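Local coordinates for tailspike protein (Siphovirus 9NA, PDB 3RIQ) that probably recognises Salmonella lipopolysaccharide as the phage receptor and cleaves its O-antigen chains as an endorhamnosidase, at residues A[335-340]-A[357-362]; A[155-160]-A[177-182]; A[261-266]-A[305-310]. All coordinates share one frame; numbering follows the deposited sequence. Where two conformers were deposited one is given.

Contact 1. Residues A[335-340]-A[357-362]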
loop_
_atom_site.group_PDB
_atom_site.type_symbol
_atom_site.label_atom_id
_atom_site.label_comp_id
_atom_site.label_asym_id
_atom_site.label_seq_id
_atom_site.Cartn_x
_atom_site.Cartn_y
_atom_site.Cartn_z
ATOM N N ASP A 335 -1.756 9.503 0.275
ATOM C CA ASP A 335 -1.348 8.380 -0.580
ATOM C C ASP A 335 -2.090 7.107 -0.216
ATOM O O ASP A 335 -2.146 6.756 0.967
ATOM C CB ASP A 335 0.183 8.116 -0.477
ATOM C CG ASP A 335 0.607 6.915 -1.316
ATOM O OD1 ASP A 335 0.336 6.952 -2.554
ATOM O OD2 ASP A 335 1.128 5.906 -0.782
ATOM N N ASN A 336 -2.641 6.415 -1.217
ATOM C CA ASN A 336 -3.277 5.120 -1.001
ATOM C C ASN A 336 -4.560 5.236 -0.186
ATOM O O ASN A 336 -4.611 4.920 1.015
ATOM C CB ASN A 336 -2.322 4.064 -0.417
ATOM C CG ASN A 336 -2.981 2.688 -0.335
ATOM O OD1 ASN A 336 -4.079 2.488 -0.863
ATOM N ND2 ASN A 336 -2.348 1.753 0.383
ATOM N N VAL A 337 -5.602 5.700 -0.859
ATOM C CA VAL A 337 -6.931 5.814 -0.260
ATOM C C VAL A 337 -7.878 5.055 -1.166
ATOM O O VAL A 337 -7.921 5.318 -2.372
ATOM C CB VAL A 337 -7.378 7.288 -0.144
ATOM C CG1 VAL A 337 -8.831 7.387 0.341
ATOM C CG2 VAL A 337 -6.410 8.083 0.785
ATOM N N VAL A 338 -8.630 4.121 -0.579
ATOM C CA VAL A 338 -9.579 3.282 -1.345
ATOM C C VAL A 338 -10.947 3.469 -0.724
ATOM O O VAL A 338 -11.086 3.275 0.485
ATOM C CB VAL A 338 -9.187 1.767 -1.234
ATOM C CG1 VAL A 338 -10.228 0.851 -1.873
ATOM C CG2 VAL A 338 -7.772 1.530 -1.813
ATOM N N THR A 339 -11.948 3.895 -1.502
ATOM C CA THR A 339 -13.284 3.989 -0.946
ATOM C C THR A 339 -14.272 3.240 -1.805
ATOM O O THR A 339 -14.216 3.348 -3.036
ATOM C CB THR A 339 -13.753 5.453 -0.689
ATOM O OG1 THR A 339 -14.153 6.095 -1.919
ATOM C CG2 THR A 339 -12.661 6.280 0.042
ATOM N N TYR A 340 -15.157 2.490 -1.143
ATOM C CA TYR A 340 -16.241 1.736 -1.779
ATOM C C TYR A 340 -17.576 2.264 -1.267
ATOM O O TYR A 340 -17.741 2.471 -0.053
ATOM C CB TYR A 340 -16.166 0.248 -1.388
ATOM C CG TYR A 340 -15.205 -0.550 -2.223
ATOM C CD1 TYR A 340 -15.646 -1.139 -3.416
ATOM C CD2 TYR A 340 -13.860 -0.664 -1.875
ATOM C CE1 TYR A 340 -14.778 -1.842 -4.232
ATOM C CE2 TYR A 340 -12.961 -1.397 -2.669
ATOM C CZ TYR A 340 -13.443 -1.968 -3.869
ATOM O OH TYR A 340 -12.621 -2.638 -4.741
ATOM N N THR A 357 -2.020 10.819 -4.267
ATOM C CA THR A 357 -1.578 9.684 -5.074
ATOM C C THR A 357 -2.269 8.395 -4.726
ATOM O O THR A 357 -2.649 8.185 -3.596
ATOM C CB THR A 357 -0.035 9.439 -4.955
ATOM O OG1 THR A 357 0.344 9.270 -3.586
ATOM C CG2 THR A 357 0.766 10.601 -5.537
ATOM N N ASN A 358 -2.444 7.543 -5.738
ATOM C CA ASN A 358 -2.943 6.168 -5.527
ATOM C C ASN A 358 -4.312 6.113 -4.877
ATOM O O ASN A 358 -4.518 5.496 -3.825
ATOM C CB ASN A 358 -1.876 5.347 -4.794
ATOM C CG ASN A 358 -0.628 5.195 -5.640
ATOM O OD1 ASN A 358 -0.720 4.746 -6.789
ATOM N ND2 ASN A 358 0.500 5.644 -5.135
ATOM N N ILE A 359 -5.264 6.792 -5.507
ATOM C CA ILE A 359 -6.646 6.833 -5.047
ATOM C C ILE A 359 -7.476 5.867 -5.867
ATOM O O ILE A 359 -7.353 5.883 -7.096
ATOM C CB ILE A 359 -7.239 8.250 -5.234
ATOM C CG1 ILE A 359 -6.335 9.303 -4.612
ATOM C CG2 ILE A 359 -8.660 8.330 -4.669
ATOM C CD1 ILE A 359 -6.142 9.186 -3.113
ATOM N N THR A 360 -8.319 5.054 -5.219
ATOM C CA THR A 360 -9.228 4.121 -5.894
ATOM C C THR A 360 -10.620 4.394 -5.339
ATOM O O THR A 360 -10.827 4.271 -4.130
ATOM C CB THR A 360 -8.809 2.668 -5.616
ATOM O OG1 THR A 360 -7.479 2.478 -6.135
ATOM C CG2 THR A 360 -9.738 1.687 -6.339
ATOM N N VAL A 361 -11.549 4.810 -6.195
ATOM C CA VAL A 361 -12.922 5.081 -5.777
ATOM C C VAL A 361 -13.848 4.191 -6.573
ATOM O O VAL A 361 -13.845 4.258 -7.810
ATOM C CB VAL A 361 -13.301 6.582 -5.970
ATOM C CG1 VAL A 361 -14.832 6.802 -5.823
ATOM C CG2 VAL A 361 -12.508 7.480 -4.990
ATOM N N VAL A 362 -14.680 3.403 -5.877
ATOM C CA VAL A 362 -15.621 2.481 -6.505
ATOM C C VAL A 362 -16.997 2.758 -5.962
ATOM O O VAL A 362 -17.211 2.854 -4.731
ATOM C CB VAL A 362 -15.248 1.015 -6.192
ATOM C CG1 VAL A 362 -16.309 0.049 -6.755
ATOM C CG2 VAL A 362 -13.822 0.647 -6.733
HETATM O O HOH W 1 -16.798 5.171 -2.813
#

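Contact 2. Residues A[155-160]-A[177-182]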
loop_
_atom_site.group_PDB
_atom_site.type_symbol
_atom_site.label_atom_id
_atom_site.label_comp_id
_atom_site.label_asym_id
_atom_site.label_seq_id
_atom_site.Cartn_x
_atom_site.Cartn_y
_atom_site.Cartn_z
ATOM N N ASN A 155 2.362 12.093 29.070
ATOM C CA ASN A 155 3.137 10.839 28.937
ATOM C C ASN A 155 2.500 9.671 29.692
ATOM O O ASN A 155 3.117 9.076 30.597
ATOM C CB ASN A 155 4.605 10.993 29.364
ATOM C CG ASN A 155 5.439 9.870 28.850
ATOM O OD1 ASN A 155 5.070 9.226 27.853
ATOM N ND2 ASN A 155 6.550 9.579 29.530
ATOM N N ILE A 156 1.283 9.338 29.308
ATOM C CA ILE A 156 0.516 8.214 29.910
ATOM C C ILE A 156 0.223 7.226 28.830
ATOM O O ILE A 156 -0.177 7.610 27.708
ATOM C CB ILE A 156 -0.838 8.689 30.537
ATOM C CG1 ILE A 156 -0.645 9.987 31.349
ATOM C CG2 ILE A 156 -1.458 7.528 31.334
ATOM C CD1 ILE A 156 0.194 9.855 32.630
ATOM N N ILE A 157 0.410 5.944 29.137
ATOM C CA ILE A 157 0.050 4.912 28.159
ATOM C C ILE A 157 -1.185 4.167 28.640
ATOM O O ILE A 157 -1.211 3.716 29.784
ATOM C CB ILE A 157 1.258 3.905 27.921
ATOM C CG1 ILE A 157 2.521 4.666 27.462
ATOM C CG2 ILE A 157 0.847 2.798 26.916
ATOM C CD1 ILE A 157 3.746 3.784 27.327
ATOM N N PHE A 158 -2.190 4.048 27.773
ATOM C CA PHE A 158 -3.352 3.193 28.018
ATOM C C PHE A 158 -3.211 1.974 27.124
ATOM O O PHE A 158 -3.067 2.134 25.910
ATOM C CB PHE A 158 -4.664 3.936 27.648
ATOM C CG PHE A 158 -5.210 4.812 28.743
ATOM C CD1 PHE A 158 -4.465 5.882 29.248
ATOM C CD2 PHE A 158 -6.500 4.599 29.221
ATOM C CE1 PHE A 158 -4.982 6.697 30.311
ATOM C CE2 PHE A 158 -7.031 5.409 30.258
ATOM C CZ PHE A 158 -6.256 6.486 30.793
ATOM N N THR A 159 -3.308 0.784 27.686
ATOM C CA THR A 159 -3.289 -0.420 26.883
ATOM C C THR A 159 -4.613 -1.163 26.895
ATOM O O THR A 159 -5.189 -1.431 27.919
ATOM C CB THR A 159 -2.124 -1.365 27.256
ATOM O OG1 THR A 159 -2.241 -1.861 28.607
ATOM C CG2 THR A 159 -0.819 -0.617 27.113
ATOM N N HIS A 160 -5.068 -1.487 25.700
ATOM C CA HIS A 160 -6.294 -2.267 25.518
ATOM C C HIS A 160 -7.512 -1.743 26.263
ATOM O O HIS A 160 -8.236 -2.497 26.913
ATOM C CB HIS A 160 -6.054 -3.749 25.853
ATOM C CG HIS A 160 -4.828 -4.329 25.207
ATOM N ND1 HIS A 160 -3.684 -4.661 25.913
ATOM C CD2 HIS A 160 -4.585 -4.657 23.917
ATOM C CE1 HIS A 160 -2.784 -5.164 25.080
ATOM N NE2 HIS A 160 -3.306 -5.165 23.860
ATOM N N LEU A 177 -0.486 7.883 24.726
ATOM C CA LEU A 177 -0.532 6.785 23.739
ATOM C C LEU A 177 -1.612 5.817 24.133
ATOM O O LEU A 177 -1.562 5.278 25.245
ATOM C CB LEU A 177 0.831 6.053 23.713
ATOM C CG LEU A 177 0.855 4.748 22.901
ATOM C CD1 LEU A 177 0.555 4.998 21.378
ATOM C CD2 LEU A 177 2.242 4.105 23.064
ATOM N N VAL A 178 -2.605 5.618 23.255
ATOM C CA VAL A 178 -3.654 4.627 23.482
ATOM C C VAL A 178 -3.453 3.466 22.523
ATOM O O VAL A 178 -3.583 3.640 21.294
ATOM C CB VAL A 178 -5.069 5.223 23.292
ATOM C CG1 VAL A 178 -6.139 4.192 23.684
ATOM C CG2 VAL A 178 -5.211 6.509 24.078
ATOM N N GLU A 179 -3.099 2.306 23.064
ATOM C CA GLU A 179 -2.844 1.128 22.229
ATOM C C GLU A 179 -4.047 0.203 22.213
ATOM O O GLU A 179 -4.567 -0.173 23.267
ATOM C CB GLU A 179 -1.650 0.331 22.742
ATOM C CG GLU A 179 -0.320 1.091 22.506
ATOM C CD GLU A 179 0.927 0.328 22.961
ATOM O OE1 GLU A 179 0.835 -0.499 23.906
ATOM O OE2 GLU A 179 2.015 0.612 22.411
ATOM N N SER A 180 -4.485 -0.140 21.002
ATOM C CA SER A 180 -5.442 -1.227 20.795
ATOM C C SER A 180 -6.744 -1.154 21.615
ATOM O O SER A 180 -7.085 -2.109 22.331
ATOM C CB SER A 180 -4.750 -2.580 21.008
ATOM O OG SER A 180 -5.671 -3.616 20.760
ATOM N N PRO A 181 -7.505 -0.046 21.479
ATOM C CA PRO A 181 -8.869 -0.110 22.026
ATOM C C PRO A 181 -9.572 -1.366 21.483
ATOM O O PRO A 181 -9.400 -1.729 20.301
ATOM C CB PRO A 181 -9.536 1.163 21.462
ATOM C CG PRO A 181 -8.681 1.551 20.234
ATOM C CD PRO A 181 -7.271 1.149 20.634
ATOM N N ARG A 182 -10.373 -2.015 22.326
ATOM C CA ARG A 182 -11.032 -3.263 21.914
ATOM C C ARG A 182 -12.180 -3.561 22.851
ATOM O O ARG A 182 -12.227 -2.972 23.936
ATOM C CB ARG A 182 -10.018 -4.406 21.942
ATOM C CG ARG A 182 -9.304 -4.628 23.297
ATOM C CD ARG A 182 -8.146 -5.662 23.140
ATOM N NE ARG A 182 -8.639 -6.998 22.843
ATOM C CZ ARG A 182 -9.010 -7.881 23.774
ATOM N NH1 ARG A 182 -9.005 -7.540 25.076
ATOM N NH2 ARG A 182 -9.465 -9.083 23.404
HETATM O O HOH W 2 -8.807 -5.281 26.862
#

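Contact 3. Residues A[261-266]-A[305-310]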
loop_
_atom_site.group_PDB
_atom_site.type_symbol
_atom_site.label_atom_id
_atom_site.label_comp_id
_atom_site.label_asym_id
_atom_site.label_seq_id
_atom_site.Cartn_x
_atom_site.Cartn_y
_atom_site.Cartn_z
ATOM N N ARG A 261 -8.778 23.699 15.807
ATOM C CA ARG A 261 -8.219 23.070 14.606
ATOM C C ARG A 261 -6.957 22.268 14.921
ATOM O O ARG A 261 -6.523 22.193 16.068
ATOM C CB ARG A 261 -7.943 24.150 13.568
ATOM C CG ARG A 261 -9.234 24.858 13.098
ATOM C CD ARG A 261 -8.852 26.032 12.214
ATOM N NE ARG A 261 -9.996 26.769 11.652
ATOM C CZ ARG A 261 -10.618 27.790 12.244
ATOM N NH1 ARG A 261 -10.250 28.207 13.463
ATOM N NH2 ARG A 261 -11.612 28.410 11.608
ATOM N N ASN A 262 -6.369 21.648 13.899
ATOM C CA ASN A 262 -5.282 20.684 14.085
ATOM C C ASN A 262 -4.309 20.697 12.930
ATOM O O ASN A 262 -4.716 20.957 11.801
ATOM C CB ASN A 262 -5.843 19.260 14.250
ATOM C CG ASN A 262 -6.854 19.175 15.365
ATOM O OD1 ASN A 262 -6.492 18.887 16.515
ATOM N ND2 ASN A 262 -8.144 19.431 15.043
ATOM N N TYR A 263 -3.052 20.352 13.225
ATOM C CA TYR A 263 -1.940 20.454 12.289
ATOM C C TYR A 263 -0.996 19.296 12.390
ATOM O O TYR A 263 -0.801 18.727 13.480
ATOM C CB TYR A 263 -1.098 21.739 12.567
ATOM C CG TYR A 263 -1.820 23.019 12.206
ATOM C CD1 TYR A 263 -1.636 23.623 10.955
ATOM C CD2 TYR A 263 -2.699 23.630 13.107
ATOM C CE1 TYR A 263 -2.323 24.779 10.598
ATOM C CE2 TYR A 263 -3.375 24.797 12.770
ATOM C CZ TYR A 263 -3.182 25.365 11.500
ATOM O OH TYR A 263 -3.846 26.493 11.151
ATOM N N ARG A 264 -0.414 18.922 11.250
ATOM C CA ARG A 264 0.757 18.044 11.262
ATOM C C ARG A 264 0.586 16.693 11.978
ATOM O O ARG A 264 1.435 16.267 12.785
ATOM C CB ARG A 264 1.991 18.824 11.787
ATOM C CG ARG A 264 2.377 19.926 10.787
ATOM C CD ARG A 264 3.605 20.723 11.215
ATOM N NE ARG A 264 3.434 21.488 12.448
ATOM C CZ ARG A 264 4.206 22.521 12.803
ATOM N NH1 ARG A 264 5.228 22.891 12.032
ATOM N NH2 ARG A 264 3.967 23.171 13.933
ATOM N N LEU A 265 -0.551 16.043 11.724
ATOM C CA LEU A 265 -0.807 14.709 12.284
ATOM C C LEU A 265 -0.585 13.655 11.200
ATOM O O LEU A 265 -0.507 13.982 9.989
ATOM C CB LEU A 265 -2.254 14.625 12.811
ATOM C CG LEU A 265 -2.549 15.637 13.938
ATOM C CD1 LEU A 265 -4.052 15.633 14.279
ATOM C CD2 LEU A 265 -1.734 15.325 15.212
ATOM N N VAL A 266 -0.495 12.393 11.634
ATOM C CA VAL A 266 -0.401 11.252 10.716
ATOM C C VAL A 266 -1.603 10.340 10.908
ATOM O O VAL A 266 -1.922 9.957 12.051
ATOM C CB VAL A 266 0.889 10.426 10.989
ATOM C CG1 VAL A 266 0.923 9.179 10.058
ATOM C CG2 VAL A 266 2.142 11.280 10.787
ATOM N N GLN A 305 -7.883 26.794 3.375
ATOM C CA GLN A 305 -6.497 26.745 2.854
ATOM C C GLN A 305 -5.409 26.850 3.934
ATOM O O GLN A 305 -4.273 27.271 3.663
ATOM C CB GLN A 305 -6.312 27.813 1.762
ATOM C CG GLN A 305 -7.303 27.647 0.628
ATOM C CD GLN A 305 -7.083 28.594 -0.530
ATOM O OE1 GLN A 305 -6.264 29.518 -0.472
ATOM N NE2 GLN A 305 -7.851 28.380 -1.600
ATOM N N LEU A 306 -5.732 26.452 5.165
ATOM C CA LEU A 306 -4.697 26.467 6.205
ATOM C C LEU A 306 -3.591 25.480 5.860
ATOM O O LEU A 306 -3.883 24.414 5.295
ATOM C CB LEU A 306 -5.306 26.100 7.577
ATOM C CG LEU A 306 -6.210 27.185 8.184
ATOM C CD1 LEU A 306 -7.100 26.639 9.320
ATOM C CD2 LEU A 306 -5.333 28.376 8.658
ATOM N N PRO A 307 -2.336 25.769 6.263
ATOM C CA PRO A 307 -1.251 24.846 5.956
ATOM C C PRO A 307 -1.172 23.687 6.966
ATOM O O PRO A 307 -0.269 23.594 7.792
ATOM C CB PRO A 307 -0.015 25.753 5.961
ATOM C CG PRO A 307 -0.322 26.754 7.107
ATOM C CD PRO A 307 -1.840 26.984 6.954
ATOM N N THR A 308 -2.160 22.816 6.896
ATOM C CA THR A 308 -2.275 21.750 7.890
ATOM C C THR A 308 -1.158 20.714 7.796
ATOM O O THR A 308 -0.779 20.152 8.826
ATOM C CB THR A 308 -3.661 21.098 7.844
ATOM O OG1 THR A 308 -4.005 20.789 6.477
ATOM C CG2 THR A 308 -4.710 22.074 8.401
ATOM N N GLN A 309 -0.653 20.416 6.581
ATOM C CA GLN A 309 0.508 19.491 6.426
ATOM C C GLN A 309 0.276 18.144 7.109
ATOM O O GLN A 309 1.179 17.602 7.730
ATOM C CB GLN A 309 1.791 20.120 7.001
ATOM C CG GLN A 309 2.341 21.336 6.216
ATOM C CD GLN A 309 3.830 21.561 6.537
ATOM O OE1 GLN A 309 4.701 20.777 6.109
ATOM N NE2 GLN A 309 4.123 22.587 7.312
ATOM N N HIS A 310 -0.934 17.598 7.013
ATOM C CA HIS A 310 -1.161 16.244 7.494
ATOM C C HIS A 310 -0.581 15.241 6.496
ATOM O O HIS A 310 -0.397 15.536 5.301
ATOM C CB HIS A 310 -2.653 15.977 7.685
ATOM C CG HIS A 310 -3.310 16.863 8.702
ATOM N ND1 HIS A 310 -2.898 16.926 10.019
ATOM C CD2 HIS A 310 -4.413 17.646 8.609
ATOM C CE1 HIS A 310 -3.703 17.742 10.685
ATOM N NE2 HIS A 310 -4.627 18.201 9.849
#

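Contact 1. Residues A[335-340]-A[357-362]
Tyr-340 and Val-362 lie side by side and point the same way, the pattern that a right-handed parallel beta-helix repeats as each coil stacks on the last in register. CD1 and CE1 of the ring reach the valine, CE1 coming within 3.5 Å of Val-362 CB. The same face carries Val-338 beside Thr-360, and residues of a neighbouring subunit pack against all four. On the other face Val-337 lies alongside Ile-359, whose CD1 reaches back to 3.7 Å from Val-337 CB; beyond them Thr-339 lies beside Val-361, its OG1 bound to Gly-346 O and to a water that also donates to Val-362 O. Five backbone bonds join the two strands, which run almost exactly parallel. At the N-terminal end of the two segments a carboxylate gathers the polar side chains. CG of Asp-335 is anti to the backbone N (chi1 178°), and beyond it OD1 accepts twice. Asn-358 ND2 gives it a nearly straight bond (168° at the hydrogen) on the syn lone pair, the donor's amide plane standing 74° from the carboxylate. Thr-357 OG1 donates on the anti side, 2.5 Å from Asp-335 OD1.

Contact 2. Residues A[155-160]-A[177-182]
Strands 156-159 and 177-179 run parallel, 4.8 Å apart at closest approach and 12° from alignment, with Ile-157 facing Leu-177, Phe-158 facing Val-178 and Thr-159 facing Glu-179. Four backbone bonds alternate between them: Leu-177 N to Ile-156 O, Phe-158 N to Leu-177 O, Glu-179 N to Phe-158 O and His-160 N to Glu-179 O. The last carries the pairing past the strands into the turn, where His-160 CA also directs its hydrogen at Ser-180 O.

Apolar side chains meet on both faces. Ile-157 CG2 comes to 4.3 Å from Leu-177 CD2, and on the reverse face Phe-158 CB lies 4.2 Å from Val-178 CG1 while the phenyl ring leads away to meet Phe-170 edge-to-face. Such in-register stacking on successive coils is characteristic of the parallel beta-helix, here in a trimeric tailspike. Thr-159 and Glu-179 lie side by side, Thr-159 CG2 being 3.6 Å from Glu-179 OE1.

His-160 has the most surface buried here. Its NE2 is hydrogen-bonded to Glu-179 OE2 of a neighbouring subunit, a bond repeated round the trimer. The side chain of Arg-182 crosses it obliquely, with CD 3.8 Å from His-160 CD2 and the guanidinium plane 90° from the imidazole. Arg-182 NH1 is hydrogen-bonded to Asn-155 of that neighbouring subunit and also to a water, lying in the guanidinium plane, that donates to His-160 O.

Contact 3. Residues A[261-266]-A[305-310]
His-310 turns the edge of its imidazole to the backbone of Leu-265 and accepts that residue's N-H on ND1. The bond is 3.0 Å from Leu-265 N to His-310 ND1, nearly straight (166° at the hydrogen), with the donor only 6° out of the ring plane. CG of His-310 is anti to its carbonyl carbon, beside the backbone N (chi1 -62°), and the ring beyond it lies side by side with Leu-265, whose CB is 3.7 Å from His-310 ND1. Thr-308 O sits over the centre of one ring face, 4.0 Å above the plane, and accepts a 2.7 Å bond from Arg-264 N.

Tyr-263 has nearly as much surface covered. Pro-307, the centre of an inverse gamma turn, presents its carbonyl to the ring edge, Pro-307 O lying in plane and 3.4 Å from Tyr-263 CD1. Leu-306 crosses the tyrosine at about a right angle, its CD2 3.5 Å from Tyr-263 OH, while that hydroxyl is hydrogen-bonded to Asp-295.

Arg-264 lays CG beside Gln-309 CB and carries its guanidinium on to salt bridges with Asp-226 and Asp-229. The two segments are loops leading into two strands of the right-handed beta-helix, 266-273 and 311-318, that pair in parallel. Because ND1 accepts the Leu-265 N-H, it carries no proton in this arrangement; the imidazole is therefore probably neutral, with its hydrogen on NE2.

In the fold
The three contacts sample one beta-helical solenoid at different coils and, in contact 3, in its loops. Contacts 1 and 2 both pair strands of successive coils, yet their centres lie 29 Å apart, about 20 Å between nearest atoms; each also meets neighbouring subunits, by packing in contact 1 and by polar bonds as well in contact 2. Contact 3 joins loops that lead into strands 266-273 and 311-318, the latter pairing directly with strand 333-340 of contact 1. Its centre is 20 Å from that of contact 1 and 24 Å from that of contact 2, with nearest atoms about 8 and 11 Å away. No two contacts touch; they are separate points in the same stack of coils.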